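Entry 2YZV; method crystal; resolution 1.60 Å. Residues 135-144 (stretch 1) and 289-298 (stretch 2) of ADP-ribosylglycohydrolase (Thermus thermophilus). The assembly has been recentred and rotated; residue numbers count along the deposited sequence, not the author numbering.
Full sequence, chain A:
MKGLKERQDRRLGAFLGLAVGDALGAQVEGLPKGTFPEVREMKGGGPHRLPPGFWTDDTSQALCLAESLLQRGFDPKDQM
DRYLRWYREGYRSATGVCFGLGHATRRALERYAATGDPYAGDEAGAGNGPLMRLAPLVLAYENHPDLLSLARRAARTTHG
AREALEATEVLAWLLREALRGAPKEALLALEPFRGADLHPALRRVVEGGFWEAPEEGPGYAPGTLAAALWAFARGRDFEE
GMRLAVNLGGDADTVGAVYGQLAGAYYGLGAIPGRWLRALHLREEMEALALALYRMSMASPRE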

# COMPACT_ATOMS: atom_id res chain seq x y z
N ALA A 135 4.07 0.74 -2.90
CA ALA A 135 4.16 0.70 -4.37
C ALA A 135 5.24 1.54 -5.05
O ALA A 135 6.00 1.02 -5.88
CB ALA A 135 2.79 1.03 -4.98
N PRO A 136 5.33 2.84 -4.74
CA PRO A 136 6.37 3.66 -5.39
C PRO A 136 7.78 3.07 -5.33
O PRO A 136 8.53 3.13 -6.30
CB PRO A 136 6.26 4.99 -4.65
CG PRO A 136 4.80 5.07 -4.32
CD PRO A 136 4.51 3.66 -3.83
N LEU A 137 8.13 2.50 -4.18
CA LEU A 137 9.46 1.91 -4.02
C LEU A 137 9.68 0.75 -4.97
O LEU A 137 10.73 0.65 -5.61
CB LEU A 137 9.67 1.43 -2.58
CG LEU A 137 10.97 0.67 -2.32
CD1 LEU A 137 12.16 1.57 -2.63
CD2 LEU A 137 11.01 0.23 -0.87
N VAL A 138 8.69 -0.14 -5.07
CA VAL A 138 8.82 -1.30 -5.94
C VAL A 138 8.82 -0.90 -7.42
O VAL A 138 9.51 -1.51 -8.24
CB VAL A 138 7.69 -2.33 -5.68
CG1 VAL A 138 7.82 -3.51 -6.63
CG2 VAL A 138 7.77 -2.82 -4.23
N LEU A 139 8.05 0.13 -7.76
CA LEU A 139 8.01 0.58 -9.15
C LEU A 139 9.38 1.02 -9.65
O LEU A 139 9.76 0.72 -10.78
CB LEU A 139 7.01 1.73 -9.32
CG LEU A 139 5.62 1.37 -9.86
CD1 LEU A 139 4.93 0.37 -8.96
CD2 LEU A 139 4.80 2.64 -9.97
N ALA A 140 10.11 1.74 -8.80
CA ALA A 140 11.43 2.24 -9.18
C ALA A 140 12.59 1.29 -8.91
O ALA A 140 13.56 1.28 -9.65
CB ALA A 140 11.69 3.58 -8.48
N TYR A 141 12.48 0.48 -7.86
CA TYR A 141 13.56 -0.44 -7.52
C TYR A 141 13.22 -1.91 -7.69
O TYR A 141 13.80 -2.79 -7.06
CB TYR A 141 14.03 -0.16 -6.08
CG TYR A 141 14.82 1.12 -5.97
CD1 TYR A 141 16.19 1.14 -6.20
CD2 TYR A 141 14.18 2.33 -5.68
CE1 TYR A 141 16.92 2.32 -6.14
CE2 TYR A 141 14.90 3.52 -5.63
CZ TYR A 141 16.27 3.51 -5.86
OH TYR A 141 16.99 4.68 -5.82
N GLU A 142 12.27 -2.18 -8.59
CA GLU A 142 11.82 -3.53 -8.88
C GLU A 142 12.95 -4.54 -9.09
O GLU A 142 12.91 -5.65 -8.57
CB GLU A 142 10.95 -3.54 -10.14
CG GLU A 142 10.39 -4.90 -10.50
CD GLU A 142 10.04 -5.02 -11.97
OE1 GLU A 142 9.60 -4.01 -12.56
OE2 GLU A 142 10.19 -6.13 -12.53
N ASN A 143 13.95 -4.12 -9.85
CA ASN A 143 15.07 -4.99 -10.19
C ASN A 143 16.28 -4.97 -9.27
O ASN A 143 17.23 -5.73 -9.49
CB ASN A 143 15.49 -4.69 -11.62
CG ASN A 143 14.31 -4.62 -12.56
OD1 ASN A 143 13.54 -5.58 -12.68
ND2 ASN A 143 14.14 -3.48 -13.23
N HIS A 144 16.25 -4.13 -8.25
CA HIS A 144 17.37 -4.04 -7.32
C HIS A 144 17.49 -5.35 -6.54
O HIS A 144 16.52 -5.86 -5.99
CB HIS A 144 17.18 -2.88 -6.35
CG HIS A 144 18.43 -2.48 -5.64
ND1 HIS A 144 19.17 -1.38 -6.00
CD2 HIS A 144 19.10 -3.06 -4.61
CE1 HIS A 144 20.24 -1.29 -5.22
NE2 HIS A 144 20.21 -2.30 -4.37
N LEU A 289 3.87 10.22 -12.22
CA LEU A 289 4.84 9.70 -11.25
C LEU A 289 5.10 8.22 -11.48
O LEU A 289 6.25 7.77 -11.46
CB LEU A 289 4.35 9.92 -9.81
CG LEU A 289 4.34 11.35 -9.26
CD1 LEU A 289 3.61 11.38 -7.93
CD2 LEU A 289 5.77 11.84 -9.10
N ALA A 290 4.03 7.44 -11.67
CA ALA A 290 4.16 6.00 -11.88
C ALA A 290 5.04 5.71 -13.09
O ALA A 290 5.90 4.83 -13.04
CB ALA A 290 2.79 5.37 -12.06
N LEU A 291 4.81 6.43 -14.18
CA LEU A 291 5.60 6.23 -15.39
C LEU A 291 7.05 6.64 -15.17
O LEU A 291 7.96 5.97 -15.64
CB LEU A 291 4.99 7.02 -16.56
CG LEU A 291 3.69 6.45 -17.12
CD1 LEU A 291 3.12 7.39 -18.17
CD2 LEU A 291 3.95 5.08 -17.72
N ALA A 292 7.26 7.73 -14.45
CA ALA A 292 8.61 8.20 -14.17
C ALA A 292 9.36 7.17 -13.33
O ALA A 292 10.53 6.86 -13.59
CB ALA A 292 8.56 9.54 -13.43
N LEU A 293 8.69 6.63 -12.32
CA LEU A 293 9.31 5.62 -11.46
C LEU A 293 9.64 4.36 -12.25
O LEU A 293 10.70 3.76 -12.05
CB LEU A 293 8.38 5.29 -10.29
CG LEU A 293 8.16 6.42 -9.27
CD1 LEU A 293 6.94 6.10 -8.41
CD2 LEU A 293 9.40 6.61 -8.41
N TYR A 294 8.74 3.95 -13.14
CA TYR A 294 8.97 2.76 -13.94
C TYR A 294 10.17 2.95 -14.87
O TYR A 294 11.01 2.05 -15.00
CB TYR A 294 7.71 2.43 -14.75
CG TYR A 294 7.85 1.22 -15.65
CD1 TYR A 294 8.46 0.05 -15.21
CD2 TYR A 294 7.35 1.25 -16.96
CE1 TYR A 294 8.59 -1.06 -16.04
CE2 TYR A 294 7.47 0.14 -17.80
CZ TYR A 294 8.09 -1.00 -17.33
OH TYR A 294 8.22 -2.09 -18.16
N ARG A 295 10.26 4.11 -15.50
CA ARG A 295 11.37 4.39 -16.41
C ARG A 295 12.68 4.35 -15.62
O ARG A 295 13.73 3.98 -16.14
CB ARG A 295 11.20 5.77 -17.05
CG ARG A 295 9.86 5.95 -17.75
CD ARG A 295 9.66 7.40 -18.20
NE ARG A 295 10.38 7.70 -19.43
CZ ARG A 295 10.04 7.23 -20.63
NH1 ARG A 295 8.99 6.42 -20.75
NH2 ARG A 295 10.75 7.56 -21.70
N MET A 296 12.59 4.74 -14.35
CA MET A 296 13.74 4.76 -13.46
C MET A 296 14.24 3.34 -13.19
O MET A 296 15.44 3.11 -13.04
CB MET A 296 13.36 5.44 -12.14
CG MET A 296 14.51 5.68 -11.18
SD MET A 296 13.97 6.56 -9.70
CE MET A 296 15.15 5.97 -8.49
N SER A 297 13.32 2.38 -13.16
CA SER A 297 13.67 0.99 -12.90
C SER A 297 14.33 0.33 -14.10
O SER A 297 15.01 -0.69 -13.96
CB SER A 297 12.42 0.18 -12.52
OG SER A 297 11.61 -0.08 -13.66
N MET A 298 14.12 0.91 -15.28
CA MET A 298 14.69 0.35 -16.50
C MET A 298 16.05 0.95 -16.83
O MET A 298 16.78 0.42 -17.67
CB MET A 298 13.73 0.59 -17.67
CG MET A 298 12.34 0.02 -17.45
SD MET A 298 11.25 0.17 -18.88
CE MET A 298 10.68 1.86 -18.70
O HOH W 1 11.44 -2.78 -14.36

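Where Ala140 meets Ser297, two helices of this ADP-ribosylglycohydrolase come close enough for backbone to touch backbone: the CA atoms of Ala140 and Ser297 lie 4.5 Å apart, and Ala140 CA approaches Leu293 O at 3.3 Å in a CA-H...O contact. The principle is familiar: small residues let helices pack closely. Here the axes approach to 7.0 Å, at 39°. Ala140 offers just a methyl group, and its CB still finds Leu293 CD2 at 3.8 Å and Met296 SD at 3.9 Å.

Around this close point the packing is apolar, and the contact buries 478 Å² in all, with Pro136, Leu139, Ala140, Ala290 and Leu293 buried in the structure. Leu293, directed toward the first stretch, also reaches Pro136, with its CD1 4.0 Å from Pro136 CB, while Leu139 extends CD2 to within 4.0 Å of Ala290 CB, another small residue. Met296, extended with chi1 and chi2 both t, brings its CE 3.8 Å from Tyr141 CZ.

Polar groups take over nearer the C-terminal ends of the two stretches. Asn143, within the type I turn from Tyr141 to His144, donates a weak hydrogen bond from ND2 to Ser297 O (3.0 Å). A water accepts from the same ND2 and donates to Glu142 OE1 and Ser297 OG. The Ser297 hydroxyl itself donates to Tyr294 O (2.6 Å from OG).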